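Long-range contacts in flavoredoxin (Methanosarcina acetivorans, PDB 3BNK), which binds flavin mononucleotide (FMN) and probably serves in electron transport as a member of the flavoredoxin family: residues Asn116-Val121 against Ala139-Glu144; Val18-Ala23 against Pro108-Cys113; Pro44-Val49 against Phe132-Ile137. All coordinates share one frame; numbering follows the deposited sequence.

All three contacts lie in or against one antiparallel sheet of the flavin reductase-like domain. Interactions 1 and 3 share strand 130-142, which has strand 115-126 on one side and strand 46-52 on the other; their centres are about 12 Å apart. Interaction 2 sets the short strand 109-110 against strand 16-25, its centre about 10 Å from that of interaction 1 and about 16 Å from that of interaction 3. Along the chain interaction 2 closes before interaction 1 opens, whereas the segments of interaction 3 alternate with those of both. Interaction 1 is a hairpin, while 2 and 3 join segments more than 80 residues apart; each contact also reaches the second subunit.

Interaction 1: Asn116-Val121 against Ala139-Glu144; sequences NLECRV and AAYSEE
The close part of this contact is a three-pair ladder, N116 with Y141, L117 with A140 and E118 with A139, and all six residues are buried. N116 and Y141 form the hydrogen-bonded pair at one end: N116 N reaches Y141 O at 3.0 Å, and Y141 N returns to N116 O at 2.9 Å, both in the carbonyl planes. E118 N points almost straight down the C=O of A139, but the return bond from A139 N to E118 O is weak at 3.5 Å. This is the antiparallel hairpin of strands 115-126 and 130-142. On the face carrying N116, E118 and Y141, the extended E118 side chain (chi1 -178°) brings OE1 to the ring edge of Y141, whose OH donates to it at 2.9 Å from above the carboxylate plane. E118 OE2 is held by L104 N. The N116 amide, turned 60° from the Y141 ring, gives its ND2 to N70 and I110, while OD1 accepts from K4 of the second subunit. On the other face L117 CD2 and A140 CB touch at 3.8 Å. Beyond the ladder the grip is lost: the exposed R120 and E144, beyond the paired residues, have no partner across this contact.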
ATOM      1  N   ASN B 116       4.282 -14.725   5.352  1.00 16.24           N
ATOM      2  CA  ASN B 116       4.044 -15.139   3.958  1.00 16.28           C
ATOM      3  C   ASN B 116       2.556 -15.282   3.665  1.00 16.27           C
ATOM      4  O   ASN B 116       1.851 -16.013   4.362  1.00 16.31           O
ATOM      5  CB  ASN B 116       4.747 -16.471   3.632  1.00 15.94           C
ATOM      6  CG  ASN B 116       6.066 -16.640   4.357  1.00 15.92           C
ATOM      7  OD1 ASN B 116       6.108 -17.163   5.476  1.00 16.88           O
ATOM      8  ND2 ASN B 116       7.158 -16.234   3.709  1.00 14.60           N
ATOM      9  N   LEU B 117       2.091 -14.565   2.645  1.00 16.73           N
ATOM     10  CA  LEU B 117       0.704 -14.637   2.202  1.00 17.04           C
ATOM     11  C   LEU B 117       0.634 -15.380   0.874  1.00 17.07           C
ATOM     12  O   LEU B 117       1.181 -14.927  -0.123  1.00 16.53           O
ATOM     13  CB  LEU B 117       0.081 -13.234   2.090  1.00 17.36           C
ATOM     14  CG  LEU B 117       0.290 -12.254   3.256  1.00 17.93           C
ATOM     15  CD1 LEU B 117      -0.418 -10.917   3.006  1.00 17.22           C
ATOM     16  CD2 LEU B 117      -0.116 -12.845   4.649  1.00 16.92           C
ATOM     17  N   GLU B 118      -0.031 -16.533   0.887  1.00 17.27           N
ATOM     18  CA  GLU B 118      -0.145 -17.406  -0.272  1.00 17.52           C
ATOM     19  C   GLU B 118      -1.454 -17.072  -0.990  1.00 17.87           C
ATOM     20  O   GLU B 118      -2.526 -17.191  -0.409  1.00 18.14           O
ATOM     21  CB  GLU B 118      -0.095 -18.870   0.187  1.00 16.92           C
ATOM     22  CG  GLU B 118      -0.148 -19.925  -0.914  1.00 17.61           C
ATOM     23  CD  GLU B 118      -0.175 -21.361  -0.354  1.00 17.25           C
ATOM     24  OE1 GLU B 118      -0.554 -21.549   0.826  1.00 15.47           O
ATOM     25  OE2 GLU B 118       0.188 -22.295  -1.105  1.00 16.86           O
ATOM     26  N   CYS B 119      -1.362 -16.640  -2.249  1.00 17.85           N
ATOM     27  CA  CYS B 119      -2.512 -16.013  -2.900  1.00 17.95           C
ATOM     28  C   CYS B 119      -2.959 -16.671  -4.190  1.00 18.55           C
ATOM     29  O   CYS B 119      -2.138 -17.062  -5.027  1.00 18.49           O
ATOM     30  CB  CYS B 119      -2.267 -14.515  -3.139  1.00 17.10           C
ATOM     31  SG  CYS B 119      -1.742 -13.646  -1.649  1.00 16.48           S
ATOM     32  N   ARG B 120      -4.277 -16.780  -4.335  1.00 18.94           N
ATOM     33  CA  ARG B 120      -4.852 -17.324  -5.555  1.00 19.92           C
ATOM     34  C   ARG B 120      -5.380 -16.222  -6.443  1.00 19.34           C
ATOM     35  O   ARG B 120      -6.220 -15.437  -6.024  1.00 19.88           O
ATOM     36  CB  ARG B 120      -5.966 -18.321  -5.248  1.00 20.09           C
ATOM     37  CG  ARG B 120      -6.150 -19.292  -6.396  1.00 21.80           C
ATOM     38  CD  ARG B 120      -7.575 -19.503  -6.760  1.00 23.83           C
ATOM     39  NE  ARG B 120      -8.316 -20.266  -5.769  1.00 26.69           N
ATOM     40  CZ  ARG B 120      -9.372 -19.798  -5.115  1.00 27.27           C
ATOM     41  NH1 ARG B 120      -9.812 -18.558  -5.341  1.00 28.87           N
ATOM     42  NH2 ARG B 120      -9.989 -20.566  -4.235  1.00 26.02           N
ATOM     43  N   VAL B 121      -4.877 -16.150  -7.663  1.00 19.62           N
ATOM     44  CA  VAL B 121      -5.319 -15.113  -8.591  1.00 20.25           C
ATOM     45  C   VAL B 121      -6.822 -15.237  -8.809  1.00 20.63           C
ATOM     46  O   VAL B 121      -7.321 -16.320  -9.141  1.00 20.60           O
ATOM     47  CB  VAL B 121      -4.545 -15.135  -9.934  1.00 19.64           C
ATOM     48  CG1 VAL B 121      -5.150 -14.153 -10.910  1.00 19.91           C
ATOM     49  CG2 VAL B 121      -3.071 -14.808  -9.707  1.00 19.91           C
ATOM     50  N   ALA B 139      -3.977 -18.803   2.319  1.00 20.44           N
ATOM     51  CA  ALA B 139      -3.269 -19.201   3.533  1.00 20.39           C
ATOM     52  C   ALA B 139      -2.238 -18.150   3.907  1.00 20.48           C
ATOM     53  O   ALA B 139      -1.629 -17.515   3.032  1.00 20.21           O
ATOM     54  CB  ALA B 139      -2.614 -20.582   3.371  1.00 19.83           C
ATOM     55  N   ALA B 140      -2.083 -17.959   5.213  1.00 20.45           N
ATOM     56  CA  ALA B 140      -1.090 -17.062   5.773  1.00 21.00           C
ATOM     57  C   ALA B 140      -0.248 -17.798   6.794  1.00 21.30           C
ATOM     58  O   ALA B 140      -0.773 -18.571   7.604  1.00 20.94           O
ATOM     59  CB  ALA B 140      -1.752 -15.840   6.397  1.00 20.91           C
ATOM     60  N   TYR B 141       1.059 -17.556   6.732  1.00 21.75           N
ATOM     61  CA  TYR B 141       2.047 -18.226   7.575  1.00 22.51           C
ATOM     62  C   TYR B 141       2.919 -17.217   8.315  1.00 22.91           C
ATOM     63  O   TYR B 141       3.409 -16.247   7.733  1.00 21.95           O
ATOM     64  CB  TYR B 141       2.958 -19.134   6.730  1.00 22.74           C
ATOM     65  CG  TYR B 141       2.231 -20.107   5.821  1.00 23.74           C
ATOM     66  CD1 TYR B 141       1.772 -19.711   4.565  1.00 24.17           C
ATOM     67  CD2 TYR B 141       2.004 -21.431   6.223  1.00 25.44           C
ATOM     68  CE1 TYR B 141       1.094 -20.602   3.725  1.00 23.15           C
ATOM     69  CE2 TYR B 141       1.341 -22.335   5.389  1.00 24.90           C
ATOM     70  CZ  TYR B 141       0.884 -21.910   4.145  1.00 24.83           C
ATOM     71  OH  TYR B 141       0.227 -22.796   3.323  1.00 23.71           O
ATOM     72  N   SER B 142       3.116 -17.460   9.601  1.00 23.97           N
ATOM     73  CA  SER B 142       4.180 -16.794  10.332  1.00 25.27           C
ATOM     74  C   SER B 142       4.842 -17.775  11.296  1.00 26.40           C
ATOM     75  O   SER B 142       4.830 -18.987  11.073  1.00 26.32           O
ATOM     76  CB  SER B 142       3.654 -15.556  11.069  1.00 25.35           C
ATOM     77  OG  SER B 142       4.727 -14.779  11.575  1.00 25.32           O
ATOM     78  N   GLU B 143       5.453 -17.237  12.347  1.00 27.84           N
ATOM     79  CA  GLU B 143       6.077 -18.041  13.400  1.00 29.06           C
ATOM     80  C   GLU B 143       5.677 -17.419  14.739  1.00 29.47           C
ATOM     81  O   GLU B 143       5.324 -16.234  14.802  1.00 28.92           O
ATOM     82  CB  GLU B 143       7.598 -18.055  13.240  1.00 29.15           C
ATOM     83  CG  GLU B 143       8.071 -18.301  11.814  1.00 31.36           C
ATOM     84  CD  GLU B 143       9.566 -18.247  11.664  1.00 33.48           C
ATOM     85  OE1 GLU B 143      10.281 -18.352  12.685  1.00 33.92           O
ATOM     86  OE2 GLU B 143      10.031 -18.099  10.508  1.00 35.89           O
ATOM     87  N   GLU B 144       5.721 -18.220  15.802  1.00 30.47           N
ATOM     88  CA  GLU B 144       5.288 -17.761  17.131  1.00 30.96           C
ATOM     89  C   GLU B 144       6.013 -16.476  17.563  1.00 30.29           C
ATOM     90  O   GLU B 144       5.393 -15.586  18.160  1.00 30.15           O
ATOM     91  CB  GLU B 144       5.436 -18.888  18.174  1.00 31.51           C
ATOM     92  CG  GLU B 144       4.836 -18.589  19.564  1.00 34.29           C
ATOM     93  CD  GLU B 144       5.883 -18.133  20.603  1.00 39.04           C
ATOM     94  OE1 GLU B 144       5.952 -18.753  21.696  1.00 40.11           O
ATOM     95  OE2 GLU B 144       6.638 -17.163  20.340  1.00 40.38           O
TER

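Interaction 2: Val18-Ala23 against Pro108-Cys113; sequences VTLLGA and PMIKEC
This is a van der Waals contact, side chain to side chain at one end and proline ring to backbone at the other, in which the short strand 109-110 and the turn after it lie against strand 16-25 without forming a ladder with it. It has two patches. In the first, I110 points toward L20 with CG1 anti to its carbonyl carbon (chi1 -60°), so that CD1 reaches across the leucine at about a right angle and sits 3.7 Å from L20 CB, with L20 CG and CD2 hardly farther. L20 itself is strained: chi2 of -1° eclipses CD1 with CA. A type I turn, closed by C113 N on I110 O at 3.2 Å, swings C113 back so that its SG lies 4.3 Å from L20 CD2. Strand 16-25 belongs to the antiparallel sheet of the flavin reductase-like domain, a split-barrel FMN-binding fold, and the L20 side chain is about 7 Å from the bound FMN (nearest atoms). N70 bridges the two segments, its ND2 donating to L20 O and its OD1 accepting from I110 N. In the second patch the P108 ring rests on the backbone of A23, with P108 CG 3.5 Å from A23 N and P108 CD 3.5 Å from A23 C. The methyl of A23 points away. Because G22 has no side chain, P108 O can come to 3.7 Å from G22 CA, where S68 OG binds that same carbonyl. All six touching residues are buried, whereas K111, in the turn, is exposed.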
ATOM      1  N   VAL B  18       7.727  -3.055   1.878  1.00 15.02           N
ATOM      2  CA  VAL B  18       8.782  -3.796   1.179  1.00 15.61           C
ATOM      3  C   VAL B  18       8.502  -5.278   1.305  1.00 16.24           C
ATOM      4  O   VAL B  18       8.528  -5.855   2.407  1.00 16.32           O
ATOM      5  CB  VAL B  18      10.211  -3.458   1.690  1.00 15.58           C
ATOM      6  CG1 VAL B  18      11.251  -4.357   1.041  1.00 15.23           C
ATOM      7  CG2 VAL B  18      10.532  -2.006   1.428  1.00 16.11           C
ATOM      8  N   THR B  19       8.224  -5.885   0.158  1.00 16.17           N
ATOM      9  CA  THR B  19       7.819  -7.257   0.122  1.00 16.88           C
ATOM     10  C   THR B  19       8.600  -7.995  -0.957  1.00 16.44           C
ATOM     11  O   THR B  19       9.183  -7.383  -1.849  1.00 16.68           O
ATOM     12  CB  THR B  19       6.260  -7.408  -0.063  1.00 16.61           C
ATOM     13  OG1 THR B  19       5.875  -8.712   0.334  1.00 21.60           O
ATOM     14  CG2 THR B  19       5.847  -7.283  -1.473  1.00 15.22           C
ATOM     15  N   LEU B  20       8.620  -9.313  -0.850  1.00 16.43           N
ATOM     16  CA  LEU B  20       9.151 -10.142  -1.903  1.00 16.46           C
ATOM     17  C   LEU B  20       7.987 -10.916  -2.537  1.00 16.72           C
ATOM     18  O   LEU B  20       7.213 -11.592  -1.855  1.00 15.87           O
ATOM     19  CB  LEU B  20      10.237 -11.065  -1.347  1.00 16.59           C
ATOM     20  CG  LEU B  20      11.733 -10.773  -1.551  1.00 18.13           C
ATOM     21  CD1 LEU B  20      12.057  -9.513  -2.355  1.00 16.49           C
ATOM     22  CD2 LEU B  20      12.532 -10.855  -0.226  1.00 16.22           C
ATOM     23  N   LEU B  21       7.851 -10.772  -3.848  1.00 16.62           N
ATOM     24  CA  LEU B  21       6.779 -11.422  -4.565  1.00 16.96           C
ATOM     25  C   LEU B  21       7.310 -12.716  -5.176  1.00 16.74           C
ATOM     26  O   LEU B  21       8.257 -12.689  -5.974  1.00 16.44           O
ATOM     27  CB  LEU B  21       6.230 -10.486  -5.654  1.00 16.93           C
ATOM     28  CG  LEU B  21       5.065 -10.932  -6.552  1.00 17.08           C
ATOM     29  CD1 LEU B  21       5.409 -12.143  -7.355  1.00 19.96           C
ATOM     30  CD2 LEU B  21       3.794 -11.217  -5.758  1.00 17.26           C
ATOM     31  N   GLY B  22       6.697 -13.835  -4.798  1.00 16.69           N
ATOM     32  CA  GLY B  22       7.121 -15.152  -5.266  1.00 17.17           C
ATOM     33  C   GLY B  22       6.179 -15.730  -6.316  1.00 17.78           C
ATOM     34  O   GLY B  22       4.960 -15.655  -6.183  1.00 17.25           O
ATOM     35  N   ALA B  23       6.759 -16.289  -7.371  1.00 18.24           N
ATOM     36  CA  ALA B  23       5.998 -17.024  -8.364  1.00 19.51           C
ATOM     37  C   ALA B  23       6.846 -18.113  -9.003  1.00 20.20           C
ATOM     38  O   ALA B  23       8.074 -17.978  -9.139  1.00 20.31           O
ATOM     39  CB  ALA B  23       5.431 -16.078  -9.420  1.00 19.25           C
ATOM     40  N   PRO B 108       5.766 -20.047  -4.562  1.00 18.93           N
ATOM     41  CA  PRO B 108       6.935 -20.258  -3.720  1.00 18.84           C
ATOM     42  C   PRO B 108       7.037 -19.188  -2.628  1.00 18.80           C
ATOM     43  O   PRO B 108       6.904 -17.995  -2.903  1.00 18.34           O
ATOM     44  CB  PRO B 108       8.102 -20.186  -4.718  1.00 19.08           C
ATOM     45  CG  PRO B 108       7.618 -19.292  -5.807  1.00 18.21           C
ATOM     46  CD  PRO B 108       6.118 -19.503  -5.887  1.00 18.59           C
ATOM     47  N   MET B 109       7.248 -19.637  -1.390  1.00 19.11           N
ATOM     48  CA  MET B 109       7.345 -18.735  -0.239  1.00 19.43           C
ATOM     49  C   MET B 109       8.720 -18.824   0.408  1.00 18.84           C
ATOM     50  O   MET B 109       9.425 -19.821   0.253  1.00 18.74           O
ATOM     51  CB  MET B 109       6.239 -19.027   0.775  1.00 19.38           C
ATOM     52  CG  MET B 109       4.871 -18.599   0.295  1.00 19.23           C
ATOM     53  SD  MET B 109       3.526 -19.183   1.344  1.00 20.72           S
ATOM     54  CE  MET B 109       3.512 -20.940   0.950  1.00 20.91           C
ATOM     55  N   ILE B 110       9.097 -17.769   1.117  1.00 19.04           N
ATOM     56  CA  ILE B 110      10.457 -17.635   1.660  1.00 19.23           C
ATOM     57  C   ILE B 110      10.489 -17.930   3.158  1.00 19.50           C
ATOM     58  O   ILE B 110       9.867 -17.223   3.956  1.00 19.71           O
ATOM     59  CB  ILE B 110      11.044 -16.226   1.411  1.00 18.99           C
ATOM     60  CG1 ILE B 110      11.112 -15.918  -0.090  1.00 18.49           C
ATOM     61  CG2 ILE B 110      12.455 -16.104   2.048  1.00 17.62           C
ATOM     62  CD1 ILE B 110      11.375 -14.460  -0.406  1.00 17.28           C
ATOM     63  N   LYS B 111      11.236 -18.960   3.536  1.00 20.14           N
ATOM     64  CA  LYS B 111      11.262 -19.420   4.927  1.00 21.20           C
ATOM     65  C   LYS B 111      11.727 -18.334   5.897  1.00 20.98           C
ATOM     66  O   LYS B 111      11.206 -18.216   7.004  1.00 21.00           O
ATOM     67  CB  LYS B 111      12.141 -20.672   5.063  1.00 21.39           C
ATOM     68  CG  LYS B 111      11.461 -21.928   4.588  1.00 24.36           C
ATOM     69  CD  LYS B 111      12.419 -23.106   4.484  1.00 27.62           C
ATOM     70  CE  LYS B 111      11.696 -24.373   4.053  1.00 28.16           C
ATOM     71  NZ  LYS B 111      12.628 -25.544   4.024  1.00 29.31           N
ATOM     72  N   GLU B 112      12.703 -17.540   5.456  1.00 20.97           N
ATOM     73  CA  GLU B 112      13.349 -16.551   6.309  1.00 21.32           C
ATOM     74  C   GLU B 112      12.471 -15.304   6.559  1.00 20.82           C
ATOM     75  O   GLU B 112      12.630 -14.619   7.572  1.00 20.80           O
ATOM     76  CB  GLU B 112      14.728 -16.199   5.742  1.00 21.56           C
ATOM     77  CG  GLU B 112      15.661 -17.442   5.553  1.00 23.78           C
ATOM     78  CD  GLU B 112      15.759 -18.003   4.102  1.00 24.47           C
ATOM     79  OE1 GLU B 112      14.737 -18.261   3.449  1.00 23.51           O
ATOM     80  OE2 GLU B 112      16.890 -18.226   3.622  1.00 27.71           O
ATOM     81  N   CYS B 113      11.532 -15.040   5.650  1.00 19.72           N
ATOM     82  CA  CYS B 113      10.589 -13.923   5.800  1.00 19.25           C
ATOM     83  C   CYS B 113       9.652 -14.098   7.010  1.00 18.90           C
ATOM     84  O   CYS B 113       9.284 -15.214   7.376  1.00 18.87           O
ATOM     85  CB  CYS B 113       9.807 -13.674   4.499  1.00 18.62           C
ATOM     86  SG  CYS B 113      10.806 -12.833   3.220  1.00 17.29           S
TER

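Interaction 3: Pro44-Val49 against Phe132-Ile137; sequences PPMLGV and FFVGEI
The F132 ring lies flat over the backbone of the neighbouring strand. With CG anti to its own N (chi1 -159°), it swings across G48 and V49 until V49 N stands 3.6 Å above the ring plane, offset toward the rim, and F132 CZ is 3.3 Å from G48 C. Glycine at 48 leaves room for this, and the ring also meets F132 of the second subunit, their planes nearly parallel. On the face that bears L47, V49 and F133, L47 and I137 cross obliquely: I137 CD1 presses on L47 CG at 3.5 Å, tighter than usual for carbons, and both side chains have CG or CG1 anti to the carbonyl carbon. V49 and F133 turn to F67 on this face, and F133 continues to P58 and I61 of helix 57-64. The opposite face carries M46, V134 and E136, with M46 set crosswise to V134. At the edge, the E136 chain runs fully extended (chi1 -171°), bringing its carboxylate OE2 alongside P44 CB at 3.7 Å. Between the two faces, strands 46-52 and 130-142 form an antiparallel ladder. I137 N donates to P45 O and L47 N to G135 O, each at 2.9 Å, but the V49 N to F133 O bond is more bent (138°), its donor above the carbonyl plane. The V49 side chain comes within about 7 Å of the bound FMN (nearest atoms). Polar atoms of the backbone are thus largely paired with each other, so apolar surfaces can close round them; the E136 carboxylate, partly exposed and with its OE1 in a long, weak ion pair with R120, is probably ionised.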
ATOM      1  N   PRO B  44     -14.280 -12.277   0.595  1.00 19.26           N
ATOM      2  CA  PRO B  44     -13.055 -12.943   1.053  1.00 19.22           C
ATOM      3  C   PRO B  44     -11.834 -12.002   1.029  1.00 19.03           C
ATOM      4  O   PRO B  44     -11.799 -11.061   0.245  1.00 18.44           O
ATOM      5  CB  PRO B  44     -12.879 -14.093   0.053  1.00 19.16           C
ATOM      6  CG  PRO B  44     -13.669 -13.715  -1.139  1.00 19.22           C
ATOM      7  CD  PRO B  44     -14.811 -12.884  -0.644  1.00 19.54           C
ATOM      8  N   PRO B  45     -10.856 -12.236   1.922  1.00 19.48           N
ATOM      9  CA  PRO B  45      -9.675 -11.366   1.982  1.00 19.30           C
ATOM     10  C   PRO B  45      -8.869 -11.398   0.668  1.00 18.74           C
ATOM     11  O   PRO B  45      -8.366 -12.444   0.284  1.00 18.51           O
ATOM     12  CB  PRO B  45      -8.878 -11.945   3.154  1.00 19.11           C
ATOM     13  CG  PRO B  45      -9.365 -13.377   3.269  1.00 20.30           C
ATOM     14  CD  PRO B  45     -10.806 -13.311   2.930  1.00 19.65           C
ATOM     15  N   MET B  46      -8.801 -10.257  -0.022  1.00 18.76           N
ATOM     16  CA  MET B  46      -8.018 -10.121  -1.258  1.00 19.26           C
ATOM     17  C   MET B  46      -7.004  -8.965  -1.196  1.00 18.39           C
ATOM     18  O   MET B  46      -7.290  -7.907  -0.634  1.00 17.63           O
ATOM     19  CB  MET B  46      -8.937  -9.892  -2.472  1.00 19.68           C
ATOM     20  CG  MET B  46     -10.060 -10.925  -2.672  1.00 20.74           C
ATOM     21  SD  MET B  46     -11.191 -10.486  -4.026  1.00 21.70           S
ATOM     22  CE  MET B  46     -10.080 -10.420  -5.405  1.00 24.37           C
ATOM     23  N   LEU B  47      -5.829  -9.186  -1.789  1.00 18.19           N
ATOM     24  CA  LEU B  47      -4.812  -8.145  -1.982  1.00 18.29           C
ATOM     25  C   LEU B  47      -4.615  -7.947  -3.483  1.00 17.36           C
ATOM     26  O   LEU B  47      -5.138  -8.706  -4.295  1.00 16.69           O
ATOM     27  CB  LEU B  47      -3.450  -8.566  -1.414  1.00 18.66           C
ATOM     28  CG  LEU B  47      -3.058  -9.177  -0.071  1.00 21.87           C
ATOM     29  CD1 LEU B  47      -1.767  -9.945  -0.203  1.00 18.49           C
ATOM     30  CD2 LEU B  47      -2.889  -8.101   1.021  1.00 23.73           C
ATOM     31  N   GLY B  48      -3.828  -6.944  -3.843  1.00 16.83           N
ATOM     32  CA  GLY B  48      -3.443  -6.728  -5.224  1.00 16.42           C
ATOM     33  C   GLY B  48      -1.970  -6.416  -5.307  1.00 16.28           C
ATOM     34  O   GLY B  48      -1.383  -5.855  -4.375  1.00 16.56           O
ATOM     35  N   VAL B  49      -1.377  -6.756  -6.437  1.00 16.00           N
ATOM     36  CA  VAL B  49       0.059  -6.626  -6.631  1.00 16.38           C
ATOM     37  C   VAL B  49       0.339  -6.006  -8.009  1.00 16.50           C
ATOM     38  O   VAL B  49      -0.155  -6.511  -9.030  1.00 16.61           O
ATOM     39  CB  VAL B  49       0.736  -8.005  -6.429  1.00 16.42           C
ATOM     40  CG1 VAL B  49       2.053  -8.093  -7.141  1.00 19.38           C
ATOM     41  CG2 VAL B  49       0.914  -8.306  -4.920  1.00 14.85           C
ATOM     42  N   PHE B 132      -1.980  -5.582 -12.575  1.00 17.73           N
ATOM     43  CA  PHE B 132      -2.344  -5.632 -11.170  1.00 17.31           C
ATOM     44  C   PHE B 132      -3.116  -6.940 -10.966  1.00 17.20           C
ATOM     45  O   PHE B 132      -4.277  -7.081 -11.389  1.00 16.36           O
ATOM     46  CB  PHE B 132      -3.137  -4.390 -10.759  1.00 16.89           C
ATOM     47  CG  PHE B 132      -3.129  -4.110  -9.267  1.00 18.03           C
ATOM     48  CD1 PHE B 132      -1.991  -3.589  -8.639  1.00 16.35           C
ATOM     49  CD2 PHE B 132      -4.283  -4.312  -8.498  1.00 18.94           C
ATOM     50  CE1 PHE B 132      -1.990  -3.301  -7.261  1.00 17.32           C
ATOM     51  CE2 PHE B 132      -4.292  -4.022  -7.106  1.00 18.07           C
ATOM     52  CZ  PHE B 132      -3.146  -3.517  -6.500  1.00 17.25           C
ATOM     53  N   PHE B 133      -2.421  -7.905 -10.367  1.00 17.04           N
ATOM     54  CA  PHE B 133      -2.962  -9.233 -10.062  1.00 18.11           C
ATOM     55  C   PHE B 133      -3.704  -9.200  -8.726  1.00 18.13           C
ATOM     56  O   PHE B 133      -3.073  -9.031  -7.672  1.00 18.69           O
ATOM     57  CB  PHE B 133      -1.829 -10.267  -9.965  1.00 17.86           C
ATOM     58  CG  PHE B 133      -1.101 -10.537 -11.256  1.00 18.66           C
ATOM     59  CD1 PHE B 133       0.205 -10.086 -11.438  1.00 19.30           C
ATOM     60  CD2 PHE B 133      -1.704 -11.274 -12.280  1.00 19.10           C
ATOM     61  CE1 PHE B 133       0.898 -10.344 -12.625  1.00 19.39           C
ATOM     62  CE2 PHE B 133      -1.022 -11.544 -13.466  1.00 19.76           C
ATOM     63  CZ  PHE B 133       0.283 -11.081 -13.644  1.00 19.06           C
ATOM     64  N   VAL B 134      -5.029  -9.346  -8.762  1.00 17.95           N
ATOM     65  CA  VAL B 134      -5.844  -9.420  -7.533  1.00 17.27           C
ATOM     66  C   VAL B 134      -5.947 -10.886  -7.067  1.00 17.85           C
ATOM     67  O   VAL B 134      -6.387 -11.775  -7.816  1.00 17.53           O
ATOM     68  CB  VAL B 134      -7.250  -8.736  -7.681  1.00 17.36           C
ATOM     69  CG1 VAL B 134      -8.011  -8.767  -6.373  1.00 16.85           C
ATOM     70  CG2 VAL B 134      -7.110  -7.285  -8.127  1.00 16.73           C
ATOM     71  N   GLY B 135      -5.487 -11.134  -5.844  1.00 17.00           N
ATOM     72  CA  GLY B 135      -5.426 -12.476  -5.318  1.00 17.59           C
ATOM     73  C   GLY B 135      -6.128 -12.610  -3.985  1.00 18.00           C
ATOM     74  O   GLY B 135      -6.050 -11.719  -3.144  1.00 18.01           O
ATOM     75  N   GLU B 136      -6.819 -13.729  -3.801  1.00 18.46           N
ATOM     76  CA  GLU B 136      -7.384 -14.070  -2.505  1.00 18.96           C
ATOM     77  C   GLU B 136      -6.285 -14.657  -1.638  1.00 18.94           C
ATOM     78  O   GLU B 136      -5.512 -15.502  -2.092  1.00 19.22           O
ATOM     79  CB  GLU B 136      -8.540 -15.079  -2.646  1.00 18.97           C
ATOM     80  CG  GLU B 136      -9.314 -15.318  -1.335  1.00 19.23           C
ATOM     81  CD  GLU B 136     -10.400 -16.398  -1.443  1.00 20.41           C
ATOM     82  OE1 GLU B 136     -10.926 -16.621  -2.551  1.00 18.96           O
ATOM     83  OE2 GLU B 136     -10.725 -17.012  -0.404  1.00 22.33           O
ATOM     84  N   ILE B 137      -6.196 -14.197  -0.399  1.00 18.86           N
ATOM     85  CA  ILE B 137      -5.256 -14.785   0.545  1.00 18.80           C
ATOM     86  C   ILE B 137      -5.867 -16.089   1.060  1.00 19.32           C
ATOM     87  O   ILE B 137      -6.821 -16.092   1.857  1.00 18.60           O
ATOM     88  CB  ILE B 137      -4.910 -13.828   1.717  1.00 18.87           C
ATOM     89  CG1 ILE B 137      -4.430 -12.472   1.180  1.00 18.48           C
ATOM     90  CG2 ILE B 137      -3.844 -14.454   2.641  1.00 18.78           C
ATOM     91  CD1 ILE B 137      -4.496 -11.357   2.240  1.00 18.76           C
TER